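Local coordinates for lipolytic protein G-D-S-L family (Chitinophaga pinensis, PDB 4Q7Q) that is of unproven function but probably hydrolyses ester bonds, as a GDSL-type lipase or acylhydrolase of the SGNH hydrolase clan, at residues Leu6-Ile11 / Pro42-Ile47; Tyr17-Leu22 / Gly32-Leu37. One frame throughout, in Å; residues are numbered along the deposited sequence. Where two conformers were deposited one is given.

Contact 1 of 2, residues Leu6-Ile11 / Pro42-Ile47; sequences LTWVAI and PNLKYI
The indole of Trp8 overlaps the start of the Tyr46 side chain, with CE3 of Trp8 3.6 Å from CB of Tyr46. The two residues pair on adjacent parallel strands. These are the first and second strands in the chain, joined through helix 33-40 in a beta-alpha-beta crossover. Strand 44-50 is the outermost on this side of the five-stranded sheet of the SGNH hydrolase fold.

Leu6, Leu44, Trp8 and Tyr46 put their side chains on one face. Leu44 CD1 lies 3.8 Å from Trp8 CB and also nears Leu6 CB. Leu34 of helix 33-40 packs on this face and touches both Trp8 and Tyr46. Phe255 meets the indole edge-to-face, and Trp8 NE1 is hydrogen-bonded to Ser75 OG on strand 73-77. Ala10 CB, from the same strand as Trp8, sits over the rim of one indole face.

The other face carries Thr7, Val9, Lys45 and Ile47. Ile47 CG1 is anti to its carbonyl carbon (chi1 -69°), and chi2 of 174° extends the chain to CD1. That methyl, Ile47 CD1, lies 3.6 Å from Thr7 CG2 and 4.1 Å from Val9 CG2.

Five backbone hydrogen bonds join the strands. They begin at Leu6 N to Asn43 O, 2.9 Å, and end at Ala10 N to Ile47 O. Between them, Trp8 N bonds to Lys45 O. Asn43 ND2 also ties this corner to Lys4 O and Leu260 O. Trp8 O takes two contacts from the edge strand: a bent hydrogen bond from Ile47 N, 2.7 Å long with 149° at the hydrogen, and a CA-H...O contact from Tyr46 CA at 3.2 Å.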
# COMPACT_ATOMS: atom_id res chain seq x y z
N LEU A 6 6.97 -8.54 -21.24
CA LEU A 6 6.04 -7.45 -21.04
C LEU A 6 6.62 -6.44 -20.05
O LEU A 6 7.13 -6.82 -18.99
CB LEU A 6 4.69 -7.96 -20.51
CG LEU A 6 3.91 -8.91 -21.42
CD1 LEU A 6 2.69 -9.45 -20.69
CD2 LEU A 6 3.51 -8.21 -22.72
N THR A 7 6.53 -5.17 -20.40
CA THR A 7 6.96 -4.10 -19.51
C THR A 7 5.80 -3.75 -18.58
O THR A 7 4.69 -3.46 -19.04
CB THR A 7 7.42 -2.86 -20.29
OG1 THR A 7 8.59 -3.18 -21.06
CG2 THR A 7 7.73 -1.71 -19.34
N TRP A 8 6.06 -3.79 -17.28
CA TRP A 8 5.06 -3.56 -16.26
C TRP A 8 5.46 -2.37 -15.40
O TRP A 8 6.47 -2.43 -14.69
CB TRP A 8 4.92 -4.80 -15.38
CG TRP A 8 4.25 -4.59 -14.05
CD1 TRP A 8 3.20 -3.76 -13.76
CD2 TRP A 8 4.60 -5.22 -12.81
NE1 TRP A 8 2.87 -3.85 -12.43
CE2 TRP A 8 3.72 -4.74 -11.82
CE3 TRP A 8 5.58 -6.16 -12.45
CZ2 TRP A 8 3.79 -5.15 -10.49
CZ3 TRP A 8 5.64 -6.57 -11.13
CH2 TRP A 8 4.75 -6.07 -10.17
N VAL A 9 4.68 -1.30 -15.48
CA VAL A 9 4.89 -0.13 -14.64
C VAL A 9 4.06 -0.27 -13.37
O VAL A 9 2.83 -0.38 -13.43
CB VAL A 9 4.53 1.18 -15.37
CG1 VAL A 9 4.57 2.37 -14.43
CG2 VAL A 9 5.48 1.40 -16.54
N ALA A 10 4.74 -0.30 -12.22
CA ALA A 10 4.07 -0.42 -10.94
C ALA A 10 4.00 0.95 -10.29
O ALA A 10 5.00 1.46 -9.80
CB ALA A 10 4.81 -1.41 -10.04
N ILE A 11 2.81 1.55 -10.29
CA ILE A 11 2.60 2.86 -9.70
C ILE A 11 2.17 2.64 -8.26
O ILE A 11 1.31 1.80 -7.97
CB ILE A 11 1.52 3.65 -10.47
CG1 ILE A 11 1.99 3.89 -11.90
CG2 ILE A 11 1.18 4.98 -9.77
CD1 ILE A 11 0.94 4.48 -12.80
N PRO A 42 8.27 -14.61 -14.83
CA PRO A 42 9.58 -14.07 -15.20
C PRO A 42 9.59 -13.22 -16.47
O PRO A 42 10.58 -12.52 -16.72
CB PRO A 42 10.45 -15.32 -15.36
CG PRO A 42 9.49 -16.45 -15.61
CD PRO A 42 8.25 -16.09 -14.82
N ASN A 43 8.52 -13.27 -17.25
CA ASN A 43 8.42 -12.43 -18.44
C ASN A 43 7.95 -11.00 -18.13
O ASN A 43 7.94 -10.15 -19.02
CB ASN A 43 7.48 -13.06 -19.46
CG ASN A 43 6.08 -13.28 -18.90
OD1 ASN A 43 5.91 -13.87 -17.83
ND2 ASN A 43 5.08 -12.78 -19.62
N LEU A 44 7.56 -10.75 -16.88
CA LEU A 44 7.08 -9.43 -16.48
C LEU A 44 8.26 -8.61 -15.96
O LEU A 44 8.88 -8.95 -14.96
CB LEU A 44 6.00 -9.56 -15.40
CG LEU A 44 4.53 -9.68 -15.86
CD1 LEU A 44 4.01 -8.34 -16.40
CD2 LEU A 44 4.36 -10.78 -16.90
N LYS A 45 8.55 -7.52 -16.67
CA LYS A 45 9.71 -6.69 -16.36
C LYS A 45 9.26 -5.41 -15.69
O LYS A 45 8.72 -4.51 -16.35
CB LYS A 45 10.46 -6.37 -17.65
CG LYS A 45 10.84 -7.60 -18.45
CD LYS A 45 11.85 -8.46 -17.70
CE LYS A 45 12.26 -9.66 -18.54
NZ LYS A 45 13.37 -10.41 -17.90
N TYR A 46 9.48 -5.32 -14.38
CA TYR A 46 8.93 -4.20 -13.62
C TYR A 46 9.69 -2.89 -13.77
O TYR A 46 10.91 -2.86 -13.94
CB TYR A 46 8.73 -4.55 -12.14
CG TYR A 46 9.97 -4.56 -11.26
CD1 TYR A 46 10.56 -3.37 -10.81
CD2 TYR A 46 10.53 -5.76 -10.83
CE1 TYR A 46 11.69 -3.38 -10.01
CE2 TYR A 46 11.64 -5.78 -10.01
CZ TYR A 46 12.22 -4.59 -9.61
OH TYR A 46 13.33 -4.62 -8.78
N ILE A 47 8.92 -1.81 -13.69
CA ILE A 47 9.46 -0.48 -13.53
C ILE A 47 8.84 0.06 -12.26
O ILE A 47 7.62 0.09 -12.12
CB ILE A 47 9.10 0.40 -14.73
CG1 ILE A 47 9.86 -0.09 -15.96
CG2 ILE A 47 9.41 1.86 -14.44
CD1 ILE A 47 9.48 0.61 -17.22

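Contact 2 of 2, residues Tyr17-Leu22 / Gly32-Leu37; sequences YLNDHL and GYLTRL
The side chain of Asn19 crosses that of Leu34 obliquely, with Asn19 CG 3.4 Å from Leu34 CB. CG of Asn19 is anti to its backbone N (chi1 -176°), which carries it to the start of the helix. There Asn19 OD1 accepts a nearly straight hydrogen bond from Thr35 N at 2.9 Å (170° at the hydrogen), with the donor tilted out of the carbonyl plane. Leu34 N is also close, 3.0 Å from Asn19 OD1. Asn19 ND2 donates a hydrogen bond to Asp20 OD1 at 2.8 Å. This bond lies in the amide plane of Asn19 but meets Asp20 OD1 from above the carboxylate plane. Asn48 ND2 is another donor to that oxygen, and Tyr46 OH is hydrogen-bonded to Asp20 OD2.

Helix 33-40, which packs on the face of the sheet that carries Trp8 and Tyr46 in this SGNH fold, begins here. Gly32 holds the N-cap position and has no side chain to offer to the first turn. The Asn19 oxygen comes from the preceding loop instead, and a CB on Gly32 would collide with it. The partial positive charge of the helix start would probably strengthen the pull on OD1. An alanine in place of Asn19 would probably leave Thr35 N without its acceptor and Asp20 OD1 without one of its donors.

One water completes the join. This water donates to Asn19 O at 2.6 Å. The same water accepts from Gly32 N at 3.0 Å. Thr35 OG1 is hydrogen-bonded to the water at 2.7 Å.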
# COMPACT_ATOMS: atom_id res chain seq x y z
N TYR A 17 7.61 1.50 -3.66
CA TYR A 17 8.94 2.09 -3.61
C TYR A 17 9.99 1.19 -2.95
O TYR A 17 11.10 1.01 -3.47
CB TYR A 17 8.86 3.42 -2.86
CG TYR A 17 10.20 4.06 -2.54
CD1 TYR A 17 10.82 4.91 -3.45
CD2 TYR A 17 10.81 3.84 -1.31
CE1 TYR A 17 12.03 5.52 -3.14
CE2 TYR A 17 12.02 4.43 -1.00
CZ TYR A 17 12.63 5.27 -1.92
OH TYR A 17 13.83 5.86 -1.61
N LEU A 18 9.63 0.61 -1.81
CA LEU A 18 10.58 -0.12 -0.97
C LEU A 18 11.11 -1.40 -1.60
O LEU A 18 12.09 -1.95 -1.12
CB LEU A 18 9.95 -0.43 0.39
CG LEU A 18 9.77 0.78 1.30
CD1 LEU A 18 8.85 0.47 2.50
CD2 LEU A 18 11.13 1.32 1.76
N ASN A 19 10.46 -1.86 -2.67
CA ASN A 19 10.94 -3.05 -3.39
C ASN A 19 12.41 -2.92 -3.77
O ASN A 19 13.15 -3.91 -3.77
CB ASN A 19 10.11 -3.29 -4.66
CG ASN A 19 10.50 -4.56 -5.38
OD1 ASN A 19 10.05 -5.65 -5.04
ND2 ASN A 19 11.37 -4.43 -6.38
N ASP A 20 12.83 -1.70 -4.07
CA ASP A 20 14.18 -1.46 -4.56
C ASP A 20 15.04 -0.65 -3.61
O ASP A 20 16.12 -0.17 -3.97
CB ASP A 20 14.14 -0.85 -5.96
CG ASP A 20 13.53 -1.81 -6.96
OD1 ASP A 20 12.29 -1.85 -7.06
OD2 ASP A 20 14.30 -2.55 -7.61
N HIS A 21 14.56 -0.50 -2.38
CA HIS A 21 15.26 0.25 -1.35
C HIS A 21 15.13 -0.46 -0.03
O HIS A 21 14.59 0.08 0.94
CB HIS A 21 14.73 1.68 -1.27
CG HIS A 21 14.88 2.44 -2.54
ND1 HIS A 21 16.09 2.91 -2.99
CD2 HIS A 21 13.97 2.75 -3.50
CE1 HIS A 21 15.93 3.51 -4.15
NE2 HIS A 21 14.65 3.42 -4.49
N LEU A 22 15.63 -1.69 0.01
CA LEU A 22 15.46 -2.54 1.18
C LEU A 22 16.21 -2.01 2.40
O LEU A 22 15.85 -2.32 3.53
CB LEU A 22 15.84 -3.98 0.87
CG LEU A 22 15.03 -4.58 -0.29
CD1 LEU A 22 15.57 -5.94 -0.69
CD2 LEU A 22 13.55 -4.67 0.08
N GLY A 32 10.87 -7.54 -2.11
CA GLY A 32 9.61 -6.82 -2.19
C GLY A 32 8.63 -7.48 -3.14
O GLY A 32 8.94 -8.51 -3.74
N TYR A 33 7.44 -6.91 -3.30
CA TYR A 33 6.42 -7.60 -4.08
C TYR A 33 6.64 -7.55 -5.60
O TYR A 33 6.15 -8.43 -6.31
CB TYR A 33 4.99 -7.17 -3.68
CG TYR A 33 4.48 -5.90 -4.34
CD1 TYR A 33 3.83 -5.94 -5.57
CD2 TYR A 33 4.63 -4.67 -3.71
CE1 TYR A 33 3.37 -4.79 -6.16
CE2 TYR A 33 4.17 -3.51 -4.31
CZ TYR A 33 3.53 -3.57 -5.53
OH TYR A 33 3.09 -2.42 -6.12
N LEU A 34 7.37 -6.55 -6.09
CA LEU A 34 7.69 -6.50 -7.52
C LEU A 34 8.66 -7.62 -7.88
O LEU A 34 8.48 -8.34 -8.88
CB LEU A 34 8.33 -5.17 -7.92
CG LEU A 34 7.65 -3.87 -7.45
CD1 LEU A 34 8.37 -2.65 -8.04
CD2 LEU A 34 6.18 -3.85 -7.81
N THR A 35 9.69 -7.76 -7.05
CA THR A 35 10.69 -8.81 -7.22
C THR A 35 10.03 -10.18 -7.15
O THR A 35 10.28 -11.04 -8.00
CB THR A 35 11.78 -8.69 -6.13
OG1 THR A 35 12.45 -7.43 -6.29
CG2 THR A 35 12.80 -9.83 -6.21
N ARG A 36 9.16 -10.38 -6.17
CA ARG A 36 8.49 -11.66 -6.01
C ARG A 36 7.52 -11.95 -7.16
O ARG A 36 7.41 -13.10 -7.60
CB ARG A 36 7.78 -11.73 -4.67
CG ARG A 36 8.74 -11.70 -3.50
CD ARG A 36 8.00 -11.71 -2.15
NE ARG A 36 8.93 -11.67 -1.03
CZ ARG A 36 9.59 -12.73 -0.57
NH1 ARG A 36 10.43 -12.61 0.44
NH2 ARG A 36 9.40 -13.92 -1.13
N LEU A 37 6.81 -10.93 -7.64
CA LEU A 37 5.93 -11.11 -8.79
C LEU A 37 6.75 -11.62 -9.98
O LEU A 37 6.36 -12.58 -10.65
CB LEU A 37 5.21 -9.80 -9.16
CG LEU A 37 4.18 -9.80 -10.31
CD1 LEU A 37 4.79 -9.87 -11.73
CD2 LEU A 37 3.15 -10.91 -10.11
O HOH W 1 13.03 -6.53 -3.85

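Contact 2 is nested in the chain loop that contact 1 closes, and their centres are about 12 Å apart. They meet directly. Tyr46 OH of contact 1 lies 2.6 Å from Asp20 OD2 of contact 2, a probable hydrogen bond. Trp8 CH2 packs 3.5 Å from Leu34 CD2, and Trp8 CZ3 lies 3.5 Å from Leu37 CD1. The helix begun in contact 2 is therefore seated on the strand pair of contact 1. Ser14, His238 and Asp235 probably form the catalytic triad. Ser14 follows strand 6-12 in the chain and precedes the 17-22 segment. Leu18 touches His238, so segment 17-22 borders the probable active site, though Leu18 is not part of contact 2 itself.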